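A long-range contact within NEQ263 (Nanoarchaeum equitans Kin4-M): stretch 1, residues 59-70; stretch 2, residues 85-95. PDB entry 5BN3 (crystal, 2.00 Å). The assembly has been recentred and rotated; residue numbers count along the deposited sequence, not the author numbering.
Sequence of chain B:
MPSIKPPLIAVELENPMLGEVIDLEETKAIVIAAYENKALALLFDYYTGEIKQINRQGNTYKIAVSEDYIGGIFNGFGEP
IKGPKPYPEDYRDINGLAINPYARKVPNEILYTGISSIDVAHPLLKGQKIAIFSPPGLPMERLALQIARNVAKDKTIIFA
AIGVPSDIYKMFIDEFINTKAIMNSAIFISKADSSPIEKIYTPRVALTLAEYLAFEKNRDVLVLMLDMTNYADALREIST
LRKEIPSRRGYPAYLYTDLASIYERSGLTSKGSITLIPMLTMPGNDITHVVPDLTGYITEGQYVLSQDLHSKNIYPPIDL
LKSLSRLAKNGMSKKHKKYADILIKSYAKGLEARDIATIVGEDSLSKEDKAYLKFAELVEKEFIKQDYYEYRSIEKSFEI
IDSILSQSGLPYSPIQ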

ATOM      1  N   ASN B  59      33.163  27.865 -10.590  1.00 57.91           N
ATOM      2  CA  ASN B  59      32.936  26.749 -11.506  1.00 57.79           C
ATOM      3  C   ASN B  59      32.338  25.532 -10.809  1.00 54.71           C
ATOM      4  O   ASN B  59      32.423  25.406  -9.589  1.00 45.21           O
ATOM      5  CB  ASN B  59      34.237  26.361 -12.219  1.00 55.88           C
ATOM      6  CG  ASN B  59      35.367  26.047 -11.250  1.00 79.04           C
ATOM      7  OD1 ASN B  59      36.141  26.929 -10.875  1.00 77.28           O
ATOM      8  ND2 ASN B  59      35.473  24.785 -10.849  1.00 68.05           N
ATOM      9  N   THR B  60      31.726  24.644 -11.590  1.00 52.23           N
ATOM     10  CA  THR B  60      31.238  23.369 -11.065  1.00 53.93           C
ATOM     11  C   THR B  60      32.423  22.428 -10.889  1.00 47.34           C
ATOM     12  O   THR B  60      33.521  22.726 -11.359  1.00 49.18           O
ATOM     13  CB  THR B  60      30.176  22.728 -11.985  1.00 46.06           C
ATOM     14  OG1 THR B  60      30.775  22.340 -13.227  1.00 43.28           O
ATOM     15  CG2 THR B  60      29.050  23.707 -12.257  1.00 47.46           C
ATOM     16  N   TYR B  61      32.208  21.298 -10.222  1.00 47.64           N
ATOM     17  CA  TYR B  61      33.320  20.411  -9.877  1.00 48.75           C
ATOM     18  C   TYR B  61      33.951  19.715 -11.082  1.00 41.62           C
ATOM     19  O   TYR B  61      33.263  19.105 -11.905  1.00 40.37           O
ATOM     20  CB  TYR B  61      32.910  19.381  -8.818  1.00 42.17           C
ATOM     21  CG  TYR B  61      34.089  18.628  -8.240  1.00 47.69           C
ATOM     22  CD1 TYR B  61      34.939  19.232  -7.325  1.00 43.49           C
ATOM     23  CD2 TYR B  61      34.356  17.320  -8.616  1.00 44.48           C
ATOM     24  CE1 TYR B  61      36.021  18.553  -6.798  1.00 43.56           C
ATOM     25  CE2 TYR B  61      35.435  16.634  -8.093  1.00 42.38           C
ATOM     26  CZ  TYR B  61      36.263  17.256  -7.187  1.00 46.37           C
ATOM     27  OH  TYR B  61      37.337  16.580  -6.663  1.00 46.26           O
ATOM     28  N   LYS B  62      35.273  19.815 -11.168  1.00 37.10           N
ATOM     29  CA  LYS B  62      36.023  19.220 -12.264  1.00 47.26           C
ATOM     30  C   LYS B  62      37.212  18.424 -11.739  1.00 50.24           C
ATOM     31  O   LYS B  62      37.683  18.655 -10.626  1.00 45.85           O
ATOM     32  CB  LYS B  62      36.504  20.310 -13.232  1.00 42.40           C
ATOM     33  CG  LYS B  62      35.391  21.135 -13.862  1.00 54.94           C
ATOM     34  CD  LYS B  62      35.957  22.206 -14.787  1.00 59.29           C
ATOM     35  CE  LYS B  62      34.849  23.030 -15.425  1.00 58.71           C
ATOM     36  NZ  LYS B  62      35.384  24.085 -16.330  1.00 76.84           N
ATOM     37  N   ILE B  63      37.688  17.479 -12.541  1.00 42.93           N
ATOM     38  CA  ILE B  63      38.898  16.739 -12.204  1.00 47.37           C
ATOM     39  C   ILE B  63      39.915  16.823 -13.336  1.00 48.73           C
ATOM     40  O   ILE B  63      39.549  16.942 -14.508  1.00 44.64           O
ATOM     41  CB  ILE B  63      38.611  15.254 -11.884  1.00 51.59           C
ATOM     42  CG1 ILE B  63      37.922  14.568 -13.067  1.00 46.58           C
ATOM     43  CG2 ILE B  63      37.768  15.131 -10.625  1.00 45.73           C
ATOM     44  CD1 ILE B  63      37.963  13.049 -12.999  1.00 48.72           C
ATOM     45  N   ALA B  64      41.194  16.768 -12.982  1.00 47.32           N
ATOM     46  CA  ALA B  64      42.251  16.684 -13.979  1.00 51.37           C
ATOM     47  C   ALA B  64      42.264  15.269 -14.537  1.00 48.06           C
ATOM     48  O   ALA B  64      42.347  14.307 -13.776  1.00 60.71           O
ATOM     49  CB  ALA B  64      43.591  17.017 -13.352  1.00 55.94           C
ATOM     50  N   VAL B  65      42.170  15.139 -15.856  1.00 53.50           N
ATOM     51  CA  VAL B  65      42.190  13.820 -16.484  1.00 59.21           C
ATOM     52  C   VAL B  65      43.562  13.488 -17.068  1.00 53.05           C
ATOM     53  O   VAL B  65      44.177  14.311 -17.749  1.00 55.02           O
ATOM     54  CB  VAL B  65      41.099  13.673 -17.570  1.00 52.10           C
ATOM     55  CG1 VAL B  65      39.717  13.674 -16.938  1.00 42.91           C
ATOM     56  CG2 VAL B  65      41.210  14.781 -18.605  1.00 57.48           C
ATOM     57  N   SER B  66      44.030  12.278 -16.781  1.00 42.79           N
ATOM     58  CA  SER B  66      45.305  11.778 -17.288  1.00 51.00           C
ATOM     59  C   SER B  66      45.401  10.295 -16.979  1.00 55.81           C
ATOM     60  O   SER B  66      44.518   9.734 -16.326  1.00 47.18           O
ATOM     61  CB  SER B  66      46.480  12.519 -16.647  1.00 58.01           C
ATOM     62  OG  SER B  66      46.572  12.241 -15.260  1.00 61.09           O
ATOM     63  N   GLU B  67      46.473   9.659 -17.436  1.00 51.64           N
ATOM     64  CA  GLU B  67      46.689   8.247 -17.152  1.00 56.02           C
ATOM     65  C   GLU B  67      47.365   8.056 -15.800  1.00 53.07           C
ATOM     66  O   GLU B  67      47.726   6.939 -15.434  1.00 54.87           O
ATOM     67  CB  GLU B  67      47.516   7.589 -18.260  1.00 55.70           C
ATOM     68  CG  GLU B  67      46.861   7.624 -19.631  1.00 63.53           C
ATOM     69  CD  GLU B  67      47.389   6.543 -20.553  1.00 85.67           C
ATOM     70  OE1 GLU B  67      48.079   5.624 -20.060  1.00 85.81           O
ATOM     71  OE2 GLU B  67      47.108   6.603 -21.769  1.00 85.88           O
ATOM     72  N   ASP B  68      47.530   9.152 -15.062  1.00 48.85           N
ATOM     73  CA  ASP B  68      48.145   9.111 -13.738  1.00 54.73           C
ATOM     74  C   ASP B  68      47.305   8.327 -12.728  1.00 56.91           C
ATOM     75  O   ASP B  68      47.843   7.752 -11.782  1.00 47.70           O
ATOM     76  CB  ASP B  68      48.394  10.532 -13.218  1.00 63.50           C
ATOM     77  CG  ASP B  68      49.480  11.262 -13.991  1.00 78.90           C
ATOM     78  OD1 ASP B  68      50.244  10.599 -14.723  1.00 79.15           O
ATOM     79  OD2 ASP B  68      49.575  12.500 -13.852  1.00 78.84           O
ATOM     80  N   TYR B  69      45.989   8.309 -12.930  1.00 44.58           N
ATOM     81  CA  TYR B  69      45.076   7.599 -12.033  1.00 44.60           C
ATOM     82  C   TYR B  69      45.325   6.096 -12.045  1.00 39.47           C
ATOM     83  O   TYR B  69      45.076   5.407 -11.055  1.00 47.02           O
ATOM     84  CB  TYR B  69      43.619   7.877 -12.418  1.00 46.46           C
ATOM     85  CG  TYR B  69      43.174   9.293 -12.152  1.00 40.04           C
ATOM     86  CD1 TYR B  69      43.329  10.279 -13.110  1.00 42.26           C
ATOM     87  CD2 TYR B  69      42.596   9.643 -10.943  1.00 39.86           C
ATOM     88  CE1 TYR B  69      42.926  11.568 -12.872  1.00 45.89           C
ATOM     89  CE2 TYR B  69      42.188  10.936 -10.695  1.00 44.35           C
ATOM     90  CZ  TYR B  69      42.356  11.894 -11.664  1.00 48.54           C
ATOM     91  OH  TYR B  69      41.952  13.184 -11.425  1.00 48.26           O
ATOM     92  N   ILE B  70      45.813   5.598 -13.175  1.00 43.82           N
ATOM     93  CA  ILE B  70      46.067   4.172 -13.339  1.00 44.36           C
ATOM     94  C   ILE B  70      47.144   3.696 -12.365  1.00 49.60           C
ATOM     95  O   ILE B  70      48.267   4.207 -12.368  1.00 51.62           O
ATOM     96  CB  ILE B  70      46.472   3.843 -14.791  1.00 47.95           C
ATOM     97  CG1 ILE B  70      45.425   4.397 -15.763  1.00 55.21           C
ATOM     98  CG2 ILE B  70      46.634   2.344 -14.976  1.00 46.25           C
ATOM     99  CD1 ILE B  70      45.741   4.151 -17.225  1.00 53.76           C
ATOM    100  N   LYS B  85      49.425  13.073  -6.138  1.00 66.65           N
ATOM    101  CA  LYS B  85      48.408  13.732  -6.950  1.00 66.40           C
ATOM    102  C   LYS B  85      48.710  13.604  -8.442  1.00 72.07           C
ATOM    103  O   LYS B  85      49.868  13.692  -8.853  1.00 78.58           O
ATOM    104  CB  LYS B  85      48.295  15.211  -6.563  1.00 76.62           C
ATOM    105  CG  LYS B  85      48.044  15.443  -5.081  1.00 82.61           C
ATOM    106  CD  LYS B  85      47.459  16.824  -4.822  1.00 94.10           C
ATOM    107  CE  LYS B  85      48.491  17.775  -4.240  1.00102.94           C
ATOM    108  NZ  LYS B  85      49.063  17.259  -2.965  1.00 94.73           N
ATOM    109  N   PRO B  86      47.665  13.383  -9.257  1.00 82.09           N
ATOM    110  CA  PRO B  86      47.810  13.328 -10.717  1.00 69.88           C
ATOM    111  C   PRO B  86      48.030  14.725 -11.289  1.00 61.36           C
ATOM    112  O   PRO B  86      47.724  15.702 -10.608  1.00 63.02           O
ATOM    113  CB  PRO B  86      46.461  12.769 -11.183  1.00 79.37           C
ATOM    114  CG  PRO B  86      45.505  13.137 -10.102  1.00 66.51           C
ATOM    115  CD  PRO B  86      46.286  13.092  -8.823  1.00 67.62           C
ATOM    116  N   TYR B  87      48.539  14.817 -12.514  1.00 73.19           N
ATOM    117  CA  TYR B  87      48.956  16.100 -13.083  1.00 77.39           C
ATOM    118  C   TYR B  87      47.816  17.077 -13.367  1.00 74.84           C
ATOM    119  O   TYR B  87      46.905  16.775 -14.139  1.00 73.33           O
ATOM    120  CB  TYR B  87      49.776  15.878 -14.343  1.00 74.29           C
ATOM    121  N   PRO B  88      47.879  18.266 -12.745  1.00 83.20           N
ATOM    122  CA  PRO B  88      46.960  19.373 -13.029  1.00 83.16           C
ATOM    123  C   PRO B  88      47.424  20.194 -14.235  1.00 92.87           C
ATOM    124  O   PRO B  88      48.533  20.727 -14.233  1.00115.39           O
ATOM    125  CB  PRO B  88      47.028  20.216 -11.754  1.00 82.09           C
ATOM    126  CG  PRO B  88      48.390  19.961 -11.208  1.00 82.15           C
ATOM    127  CD  PRO B  88      48.764  18.556 -11.601  1.00 77.64           C
ATOM    128  N   GLU B  89      46.567  20.300 -15.246  1.00 88.73           N
ATOM    129  CA  GLU B  89      45.234  19.736 -15.157  1.00 83.25           C
ATOM    130  C   GLU B  89      44.678  19.025 -16.376  1.00 71.27           C
ATOM    131  O   GLU B  89      44.734  17.795 -16.453  1.00 77.87           O
ATOM    132  N   ASP B  90      44.164  19.808 -17.324  1.00 63.58           N
ATOM    133  CA  ASP B  90      43.176  19.342 -18.301  1.00 68.24           C
ATOM    134  C   ASP B  90      41.920  18.948 -17.524  1.00 55.72           C
ATOM    135  O   ASP B  90      41.614  17.766 -17.358  1.00 56.04           O
ATOM    136  CB  ASP B  90      43.700  18.192 -19.176  1.00 54.88           C
ATOM    137  CG  ASP B  90      42.700  17.754 -20.237  1.00 76.81           C
ATOM    138  OD1 ASP B  90      41.738  18.505 -20.510  1.00 66.00           O
ATOM    139  OD2 ASP B  90      42.884  16.658 -20.806  1.00 76.23           O
ATOM    140  N   TYR B  91      41.206  19.961 -17.039  1.00 47.68           N
ATOM    141  CA  TYR B  91      40.065  19.758 -16.151  1.00 55.55           C
ATOM    142  C   TYR B  91      38.760  19.523 -16.907  1.00 58.08           C
ATOM    143  O   TYR B  91      38.475  20.190 -17.902  1.00 50.62           O
ATOM    144  CB  TYR B  91      39.926  20.942 -15.188  1.00 50.07           C
ATOM    145  CG  TYR B  91      40.997  20.972 -14.122  1.00 58.07           C
ATOM    146  CD1 TYR B  91      40.872  20.214 -12.967  1.00 62.94           C
ATOM    147  CD2 TYR B  91      42.135  21.753 -14.272  1.00 74.32           C
ATOM    148  CE1 TYR B  91      41.847  20.234 -11.990  1.00 72.66           C
ATOM    149  CE2 TYR B  91      43.117  21.780 -13.299  1.00 66.23           C
ATOM    150  CZ  TYR B  91      42.966  21.018 -12.162  1.00 79.87           C
ATOM    151  OH  TYR B  91      43.937  21.038 -11.188  1.00 76.25           O
ATOM    152  N   ARG B  92      37.973  18.567 -16.422  1.00 46.93           N
ATOM    153  CA  ARG B  92      36.737  18.170 -17.090  1.00 45.04           C
ATOM    154  C   ARG B  92      35.554  18.160 -16.135  1.00 49.05           C
ATOM    155  O   ARG B  92      35.673  17.711 -14.994  1.00 43.27           O
ATOM    156  CB  ARG B  92      36.893  16.773 -17.699  1.00 44.86           C
ATOM    157  CG  ARG B  92      38.023  16.644 -18.697  1.00 53.21           C
ATOM    158  CD  ARG B  92      37.758  17.467 -19.945  1.00 66.76           C
ATOM    159  NE  ARG B  92      38.863  17.377 -20.895  1.00 81.94           N
ATOM    160  CZ  ARG B  92      39.035  16.374 -21.748  1.00 83.57           C
ATOM    161  NH1 ARG B  92      38.174  15.366 -21.772  1.00 82.21           N
ATOM    162  NH2 ARG B  92      40.071  16.374 -22.575  1.00 75.24           N
ATOM    163  N   ASP B  93      34.417  18.661 -16.611  1.00 47.30           N
ATOM    164  CA  ASP B  93      33.148  18.519 -15.906  1.00 47.49           C
ATOM    165  C   ASP B  93      32.906  17.028 -15.664  1.00 42.25           C
ATOM    166  O   ASP B  93      32.940  16.227 -16.602  1.00 42.30           O
ATOM    167  CB  ASP B  93      32.020  19.115 -16.754  1.00 46.58           C
ATOM    168  CG  ASP B  93      30.691  19.194 -16.014  1.00 61.90           C
ATOM    169  OD1 ASP B  93      30.432  18.372 -15.110  1.00 50.91           O
ATOM    170  OD2 ASP B  93      29.885  20.087 -16.352  1.00 80.46           O
ATOM    171  N   ILE B  94      32.680  16.659 -14.405  1.00 39.79           N
ATOM    172  CA  ILE B  94      32.505  15.255 -14.038  1.00 44.19           C
ATOM    173  C   ILE B  94      31.165  14.685 -14.497  1.00 39.39           C
ATOM    174  O   ILE B  94      30.984  13.467 -14.540  1.00 43.27           O
ATOM    175  CB  ILE B  94      32.660  15.021 -12.521  1.00 39.21           C
ATOM    176  CG1 ILE B  94      31.613  15.815 -11.738  1.00 40.67           C
ATOM    177  CG2 ILE B  94      34.071  15.364 -12.059  1.00 38.70           C
ATOM    178  CD1 ILE B  94      31.438  15.324 -10.315  1.00 39.88           C
ATOM    179  N   ASN B  95      30.223  15.563 -14.820  1.00 38.11           N
ATOM    180  CA  ASN B  95      28.949  15.127 -15.383  1.00 45.73           C
ATOM    181  C   ASN B  95      29.113  14.700 -16.837  1.00 58.89           C
ATOM    182  O   ASN B  95      28.402  13.818 -17.321  1.00 44.64           O
ATOM    183  CB  ASN B  95      27.896  16.234 -15.273  1.00 43.81           C
ATOM    184  CG  ASN B  95      27.405  16.434 -13.851  1.00 54.93           C
ATOM    185  OD1 ASN B  95      27.290  15.478 -13.082  1.00 49.94           O
ATOM    186  ND2 ASN B  95      27.109  17.678 -13.496  1.00 57.69           N
TER
HETATM  187  O   HOH W   1      30.763  19.628 -12.988  1.00 58.06           O

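The contact buries 797 Å², both sides summed, and centres on a short antiparallel pairing of strands 62-64 and 91-93, whose axes approach to 4.3 Å with an angle of 146° between their directions. At its start, Thr 60 points toward stretch 2, but its OG1 stays 4.0 Å from Asp 93 OD2; a water bridges the gap, lying 2.7 Å from Thr 60 OG1 and donating to Tyr 61 O (2.8 Å) and, weakly, to Asp 93 OD1 (2.5 Å). Tyr 61 meets Ile 94 at its ring edge, CD2 to CD1 3.9 Å, an apolar contact between two buried residues.

Lys 62 pairs with Asp 93 without hydrogen bonds. Its CA lies 3.1 Å from Arg 92 O, a CA-H...O contact, while its extended chain (m, t, t, t) leads the amine away from stretch 2. Ile 63 supplies the hydrogen-bonded pair: its N donates to Arg 92 O (3.2 Å, 153°), and its O accepts from Arg 92 N (3.0 Å, 150°). Its CG2 packs 4.0 Å from Ile 94 CG2.

Ala 64 shares its face with Lys 62 and Tyr 91. Its methyl fits closely, with CB 3.4 Å from both Tyr 87 O and Glu 89 O and 4.3 Å from the Tyr 91 ring centroid, 25° off the normal, a CH-pi contact. Beyond the strand, Val 65 N donates to Asp 90 O (3.1 Å, 169°), and Val 65 CG2 covers one face of the Arg 92 guanidinium, whose NE forms a salt bridge with Asp 90 OD1 at 3.1 Å.

Ser 66 OG accepts from Asp 68 N (3.2 Å). Asp 68 OD2 in turn accepts from Tyr 87 N (2.9 Å, 156°), a carboxylate satisfying a loop amide. Finally, Pro 86 CG sits over the Tyr 69 ring, 4.2 Å from its centroid, while Tyr 69 OH donates to Ala 64 O (2.6 Å).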